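Local coordinates for protein N-deoxyribosyltransferase (Bacillus psychrosaccharolyticus, PDB 6EVS) that catalyses the exchange of the base on 2'-deoxyribonucleosides, passing the deoxyribosyl group from one nucleobase to another, at residues E104-F118 with N126-L138. Residues are numbered along the deposited sequence; the frame is centred on the assembly and turned at random.
Sequences EIINLMITDSLHAYF and NYDFATLPIKPYL
Ala116 and Lys135 form a single parallel beta bridge, CA to CA 4.2 Å: Lys135 N donates to His115 O (3.0 Å) and Lys135 O accepts from Tyr117 N (2.8 Å). Tyr137 carries the largest share of the side-chain contact. With CG anti to the backbone N (chi1 174°), its side chain runs beside that of Tyr117, pointing the same way, and turns a ring edge onto the Tyr117 face in a T-shaped pair, planes at 81°, with CD1 over the centre of that face. Thr111 CG2 sits over a face of Tyr137 in a CH-pi contact, 3.7 Å from the centroid, while a water links Thr111 O to Tyr137 N. Tyr137 OH accepts a weak hydrogen bond from Ile106 N (3.4 Å). Farther back along the tail, His115 NE2 donates to Leu132 O (2.8 Å), which lies near the imidazole plane, although the nitrogen stands above the carbonyl plane. Ile134 CA covers a face of the same ring. Tyr127 OH donates to Pro133 O (2.6 Å), and the face of the Tyr127 ring receives the edge of Phe118 in an offset edge-to-face pair, with Phe118 CZ 3.5 Å from Tyr127 CD1. Thr111 OG1 is hydrogen-bonded to Arg52 of a neighbouring subunit. The C-terminal tail thus adds a single bridge to strand 116-118, at one edge of this chain's parallel sheet in a Rossmann-like alpha/beta fold, strand order 2-1-3-4-5.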
loop_
_atom_site.group_PDB
_atom_site.type_symbol
_atom_site.label_atom_id
_atom_site.label_comp_id
_atom_site.label_asym_id
_atom_site.label_seq_id
_atom_site.Cartn_x
_atom_site.Cartn_y
_atom_site.Cartn_z
ATOM N N GLU A 104 21.099 16.089 -18.656
ATOM C CA GLU A 104 21.862 16.587 -17.521
ATOM C C GLU A 104 21.766 15.629 -16.336
ATOM O O GLU A 104 21.105 14.588 -16.394
ATOM C CB GLU A 104 21.379 17.975 -17.134
ATOM C CG GLU A 104 21.921 19.039 -18.034
ATOM C CD GLU A 104 21.212 20.344 -17.840
ATOM O OE1 GLU A 104 20.726 20.576 -16.714
ATOM O OE2 GLU A 104 21.149 21.138 -18.801
ATOM N N ILE A 105 22.438 15.993 -15.236
ATOM C CA ILE A 105 22.434 15.181 -14.023
ATOM C C ILE A 105 21.092 15.334 -13.320
ATOM O O ILE A 105 20.541 16.440 -13.224
ATOM C CB ILE A 105 23.607 15.574 -13.101
ATOM C CG1 ILE A 105 24.929 14.993 -13.628
ATOM C CG2 ILE A 105 23.355 15.101 -11.668
ATOM C CD1 ILE A 105 26.151 15.875 -13.383
ATOM N N ILE A 106 20.554 14.218 -12.831
ATOM C CA ILE A 106 19.241 14.188 -12.203
ATOM C C ILE A 106 19.383 13.748 -10.746
ATOM O O ILE A 106 20.245 12.928 -10.411
ATOM C CB ILE A 106 18.296 13.256 -13.001
ATOM C CG1 ILE A 106 18.125 13.793 -14.426
ATOM C CG2 ILE A 106 16.939 13.078 -12.293
ATOM C CD1 ILE A 106 17.383 12.862 -15.357
ATOM N N ASN A 107 18.540 14.321 -9.877
ATOM C CA ASN A 107 18.515 13.980 -8.457
ATOM C C ASN A 107 18.469 12.468 -8.272
ATOM O O ASN A 107 17.772 11.774 -9.014
ATOM C CB ASN A 107 17.288 14.623 -7.799
ATOM C CG ASN A 107 17.283 14.478 -6.289
ATOM O OD1 ASN A 107 16.946 13.417 -5.762
ATOM N ND2 ASN A 107 17.661 15.545 -5.584
ATOM N N LEU A 108 19.210 11.960 -7.273
ATOM C CA LEU A 108 19.296 10.509 -7.094
ATOM C C LEU A 108 18.002 9.893 -6.560
ATOM O O LEU A 108 17.811 8.674 -6.682
ATOM C CB LEU A 108 20.467 10.131 -6.174
ATOM C CG LEU A 108 20.558 10.514 -4.695
ATOM C CD1 LEU A 108 19.799 9.510 -3.806
ATOM C CD2 LEU A 108 22.031 10.580 -4.283
ATOM N N MET A 109 17.112 10.673 -5.948
ATOM C CA MET A 109 15.835 10.052 -5.582
ATOM C C MET A 109 15.057 9.654 -6.830
ATOM O O MET A 109 14.394 8.612 -6.843
ATOM C CB MET A 109 15.001 10.975 -4.681
ATOM C CG MET A 109 15.726 11.398 -3.390
ATOM S SD MET A 109 16.318 9.998 -2.389
ATOM C CE MET A 109 14.737 9.272 -1.902
ATOM N N ILE A 110 15.195 10.424 -7.909
ATOM C CA ILE A 110 14.509 10.109 -9.158
ATOM C C ILE A 110 15.253 9.030 -9.938
ATOM O O ILE A 110 14.654 8.036 -10.376
ATOM C CB ILE A 110 14.328 11.394 -9.989
ATOM C CG1 ILE A 110 13.288 12.303 -9.319
ATOM C CG2 ILE A 110 13.936 11.049 -11.419
ATOM C CD1 ILE A 110 13.063 13.608 -10.052
ATOM N N THR A 111 16.574 9.189 -10.115
ATOM C CA THR A 111 17.317 8.203 -10.903
ATOM C C THR A 111 17.305 6.821 -10.264
ATOM O O THR A 111 17.359 5.812 -10.978
ATOM C CB THR A 111 18.764 8.647 -11.114
ATOM O OG1 THR A 111 19.478 8.536 -9.878
ATOM C CG2 THR A 111 18.810 10.076 -11.587
ATOM N N ASP A 112 17.264 6.743 -8.935
ATOM C CA ASP A 112 17.253 5.439 -8.270
ATOM C C ASP A 112 15.854 4.830 -8.179
ATOM O O ASP A 112 15.708 3.717 -7.652
ATOM C CB ASP A 112 17.859 5.562 -6.870
ATOM C CG ASP A 112 19.365 5.781 -6.903
ATOM O OD1 ASP A 112 19.826 6.947 -6.858
ATOM O OD2 ASP A 112 20.097 4.780 -6.993
ATOM N N SER A 113 14.836 5.544 -8.666
ATOM C CA SER A 113 13.433 5.127 -8.648
ATOM C C SER A 113 12.893 4.774 -10.018
ATOM O O SER A 113 11.715 4.423 -10.122
ATOM C CB SER A 113 12.521 6.252 -8.122
ATOM O OG SER A 113 13.036 6.906 -7.002
ATOM N N LEU A 114 13.659 4.986 -11.076
ATOM C CA LEU A 114 13.111 4.812 -12.407
ATOM C C LEU A 114 13.389 3.393 -12.863
ATOM O O LEU A 114 14.309 2.736 -12.374
ATOM C CB LEU A 114 13.700 5.833 -13.395
ATOM C CG LEU A 114 15.173 5.876 -13.747
ATOM C CD1 LEU A 114 15.509 4.866 -14.847
ATOM C CD2 LEU A 114 15.567 7.310 -14.180
ATOM N N HIS A 115 12.560 2.909 -13.777
ATOM C CA HIS A 115 12.801 1.592 -14.350
ATOM C C HIS A 115 13.456 1.671 -15.720
ATOM O O HIS A 115 14.218 0.773 -16.086
ATOM C CB HIS A 115 11.481 0.811 -14.471
ATOM C CG HIS A 115 11.675 -0.594 -14.945
ATOM N ND1 HIS A 115 12.283 -1.559 -14.175
ATOM C CD2 HIS A 115 11.376 -1.186 -16.126
ATOM C CE1 HIS A 115 12.329 -2.695 -14.852
ATOM N NE2 HIS A 115 11.780 -2.498 -16.038
ATOM N N ALA A 116 13.159 2.716 -16.492
ATOM C CA ALA A 116 13.747 2.875 -17.812
ATOM C C ALA A 116 14.002 4.356 -18.064
ATOM O O ALA A 116 13.171 5.209 -17.737
ATOM C CB ALA A 116 12.848 2.278 -18.902
ATOM N N TYR A 117 15.173 4.654 -18.613
ATOM C CA TYR A 117 15.617 6.018 -18.849
ATOM C C TYR A 117 15.929 6.188 -20.329
ATOM O O TYR A 117 16.622 5.348 -20.921
ATOM C CB TYR A 117 16.852 6.337 -17.998
ATOM C CG TYR A 117 17.470 7.692 -18.289
ATOM C CD1 TYR A 117 18.634 7.805 -19.055
ATOM C CD2 TYR A 117 16.884 8.857 -17.806
ATOM C CE1 TYR A 117 19.200 9.048 -19.321
ATOM C CE2 TYR A 117 17.438 10.106 -18.074
ATOM C CZ TYR A 117 18.599 10.192 -18.829
ATOM O OH TYR A 117 19.166 11.421 -19.101
ATOM N N PHE A 118 15.429 7.280 -20.917
ATOM C CA PHE A 118 15.553 7.560 -22.344
ATOM C C PHE A 118 16.074 8.972 -22.580
ATOM O O PHE A 118 15.715 9.909 -21.854
ATOM C CB PHE A 118 14.198 7.405 -23.054
ATOM C CG PHE A 118 13.577 6.059 -22.866
ATOM C CD1 PHE A 118 12.663 5.838 -21.846
ATOM C CD2 PHE A 118 13.943 5.002 -23.688
ATOM C CE1 PHE A 118 12.099 4.584 -21.667
ATOM C CE2 PHE A 118 13.389 3.750 -23.511
ATOM C CZ PHE A 118 12.480 3.544 -22.503
ATOM N N ASN A 126 11.441 1.938 -29.884
ATOM C CA ASN A 126 11.867 0.547 -29.956
ATOM C C ASN A 126 11.753 -0.200 -28.629
ATOM O O ASN A 126 11.970 -1.414 -28.607
ATOM C CB ASN A 126 13.311 0.468 -30.458
ATOM C CG ASN A 126 13.450 0.937 -31.894
ATOM O OD1 ASN A 126 12.547 0.749 -32.713
ATOM N ND2 ASN A 126 14.587 1.551 -32.209
ATOM N N TYR A 127 11.420 0.488 -27.536
ATOM C CA TYR A 127 11.312 -0.153 -26.229
ATOM C C TYR A 127 10.201 -1.202 -26.217
ATOM O O TYR A 127 9.118 -0.989 -26.771
ATOM C CB TYR A 127 11.041 0.910 -25.163
ATOM C CG TYR A 127 11.063 0.401 -23.744
ATOM C CD1 TYR A 127 12.268 0.146 -23.091
ATOM C CD2 TYR A 127 9.872 0.179 -23.049
ATOM C CE1 TYR A 127 12.284 -0.312 -21.777
ATOM C CE2 TYR A 127 9.882 -0.269 -21.740
ATOM C CZ TYR A 127 11.086 -0.518 -21.110
ATOM O OH TYR A 127 11.084 -0.970 -19.807
ATOM N N ASP A 128 10.465 -2.338 -25.567
ATOM C CA ASP A 128 9.476 -3.410 -25.456
ATOM C C ASP A 128 8.620 -3.149 -24.221
ATOM O O ASP A 128 8.986 -3.526 -23.106
ATOM C CB ASP A 128 10.156 -4.773 -25.385
ATOM C CG ASP A 128 9.182 -5.924 -25.604
ATOM O OD1 ASP A 128 7.967 -5.747 -25.363
ATOM O OD2 ASP A 128 9.634 -7.009 -26.019
ATOM N N PHE A 129 7.465 -2.508 -24.428
ATOM C CA PHE A 129 6.547 -2.206 -23.335
ATOM C C PHE A 129 5.919 -3.468 -22.751
ATOM O O PHE A 129 5.528 -3.478 -21.577
ATOM C CB PHE A 129 5.436 -1.273 -23.828
ATOM C CG PHE A 129 5.852 0.154 -23.975
ATOM C CD1 PHE A 129 6.553 0.572 -25.096
ATOM C CD2 PHE A 129 5.526 1.087 -23.005
ATOM C CE1 PHE A 129 6.921 1.906 -25.245
ATOM C CE2 PHE A 129 5.882 2.415 -23.148
ATOM C CZ PHE A 129 6.588 2.825 -24.267
ATOM N N ALA A 130 5.793 -4.526 -23.554
ATOM C CA ALA A 130 5.164 -5.756 -23.079
ATOM C C ALA A 130 5.988 -6.411 -21.973
ATOM O O ALA A 130 5.451 -6.776 -20.920
ATOM C CB ALA A 130 4.967 -6.726 -24.247
ATOM N N THR A 131 7.301 -6.562 -22.194
ATOM C CA THR A 131 8.179 -7.224 -21.237
ATOM C C THR A 131 8.822 -6.265 -20.244
ATOM O O THR A 131 9.307 -6.715 -19.196
ATOM C CB THR A 131 9.285 -7.994 -21.963
ATOM O OG1 THR A 131 10.019 -7.103 -22.808
ATOM C CG2 THR A 131 8.696 -9.114 -22.811
ATOM N N LEU A 132 8.850 -4.967 -20.555
ATOM C CA LEU A 132 9.349 -3.942 -19.645
ATOM C C LEU A 132 10.779 -4.229 -19.167
ATOM O O LEU A 132 11.029 -4.347 -17.965
ATOM C CB LEU A 132 8.394 -3.796 -18.469
ATOM C CG LEU A 132 8.426 -2.550 -17.593
ATOM C CD1 LEU A 132 7.378 -1.550 -18.077
ATOM C CD2 LEU A 132 8.183 -2.904 -16.130
ATOM N N PRO A 133 11.741 -4.326 -20.080
ATOM C CA PRO A 133 13.110 -4.591 -19.646
ATOM C C PRO A 133 13.667 -3.397 -18.888
ATOM O O PRO A 133 13.236 -2.250 -19.063
ATOM C CB PRO A 133 13.857 -4.841 -20.958
ATOM C CG PRO A 133 13.078 -4.115 -21.980
ATOM C CD PRO A 133 11.653 -4.146 -21.541
ATOM N N ILE A 134 14.602 -3.683 -17.988
ATOM C CA ILE A 134 15.196 -2.615 -17.200
ATOM C C ILE A 134 16.154 -1.832 -18.088
ATOM O O ILE A 134 16.841 -2.403 -18.941
ATOM C CB ILE A 134 15.882 -3.200 -15.949
ATOM C CG1 ILE A 134 16.253 -2.099 -14.947
ATOM C CG2 ILE A 134 17.048 -4.107 -16.300
ATOM C CD1 ILE A 134 16.906 -2.634 -13.685
ATOM N N LYS A 135 16.170 -0.510 -17.935
ATOM C CA LYS A 135 17.013 0.360 -18.764
ATOM C C LYS A 135 17.506 1.474 -17.858
ATOM O O LYS A 135 16.977 2.592 -17.871
ATOM C CB LYS A 135 16.229 0.898 -19.962
ATOM C CG LYS A 135 17.067 1.370 -21.134
ATOM C CD LYS A 135 16.182 1.656 -22.353
ATOM C CE LYS A 135 16.712 0.959 -23.620
ATOM N NZ LYS A 135 16.190 -0.442 -23.817
ATOM N N PRO A 136 18.488 1.188 -17.017
ATOM C CA PRO A 136 18.793 2.085 -15.902
ATOM C C PRO A 136 19.570 3.322 -16.330
ATOM O O PRO A 136 20.209 3.374 -17.382
ATOM C CB PRO A 136 19.630 1.208 -14.964
ATOM C CG PRO A 136 20.269 0.202 -15.862
ATOM C CD PRO A 136 19.329 -0.023 -17.011
ATOM N N TYR A 137 19.474 4.336 -15.472
ATOM C CA TYR A 137 20.254 5.557 -15.587
ATOM C C TYR A 137 21.700 5.278 -15.187
ATOM O O TYR A 137 21.967 4.873 -14.051
ATOM C CB TYR A 137 19.636 6.618 -14.685
ATOM C CG TYR A 137 20.382 7.945 -14.551
ATOM C CD1 TYR A 137 20.037 9.036 -15.337
ATOM C CD2 TYR A 137 21.353 8.125 -13.575
ATOM C CE1 TYR A 137 20.664 10.244 -15.184
ATOM C CE2 TYR A 137 21.991 9.332 -13.421
ATOM C CZ TYR A 137 21.640 10.389 -14.230
ATOM O OH TYR A 137 22.265 11.606 -14.089
ATOM N N LEU A 138 22.625 5.481 -16.109
ATOM C CA LEU A 138 24.022 5.134 -15.855
ATOM C C LEU A 138 24.950 6.273 -16.238
ATOM O O LEU A 138 25.688 6.782 -15.395
ATOM C CB LEU A 138 24.410 3.862 -16.616
ATOM C CG LEU A 138 23.626 2.596 -16.242
ATOM C CD1 LEU A 138 24.009 1.434 -17.143
ATOM C CD2 LEU A 138 23.809 2.228 -14.765
HETATM O O HOH W 1 18.402 3.843 -12.681
#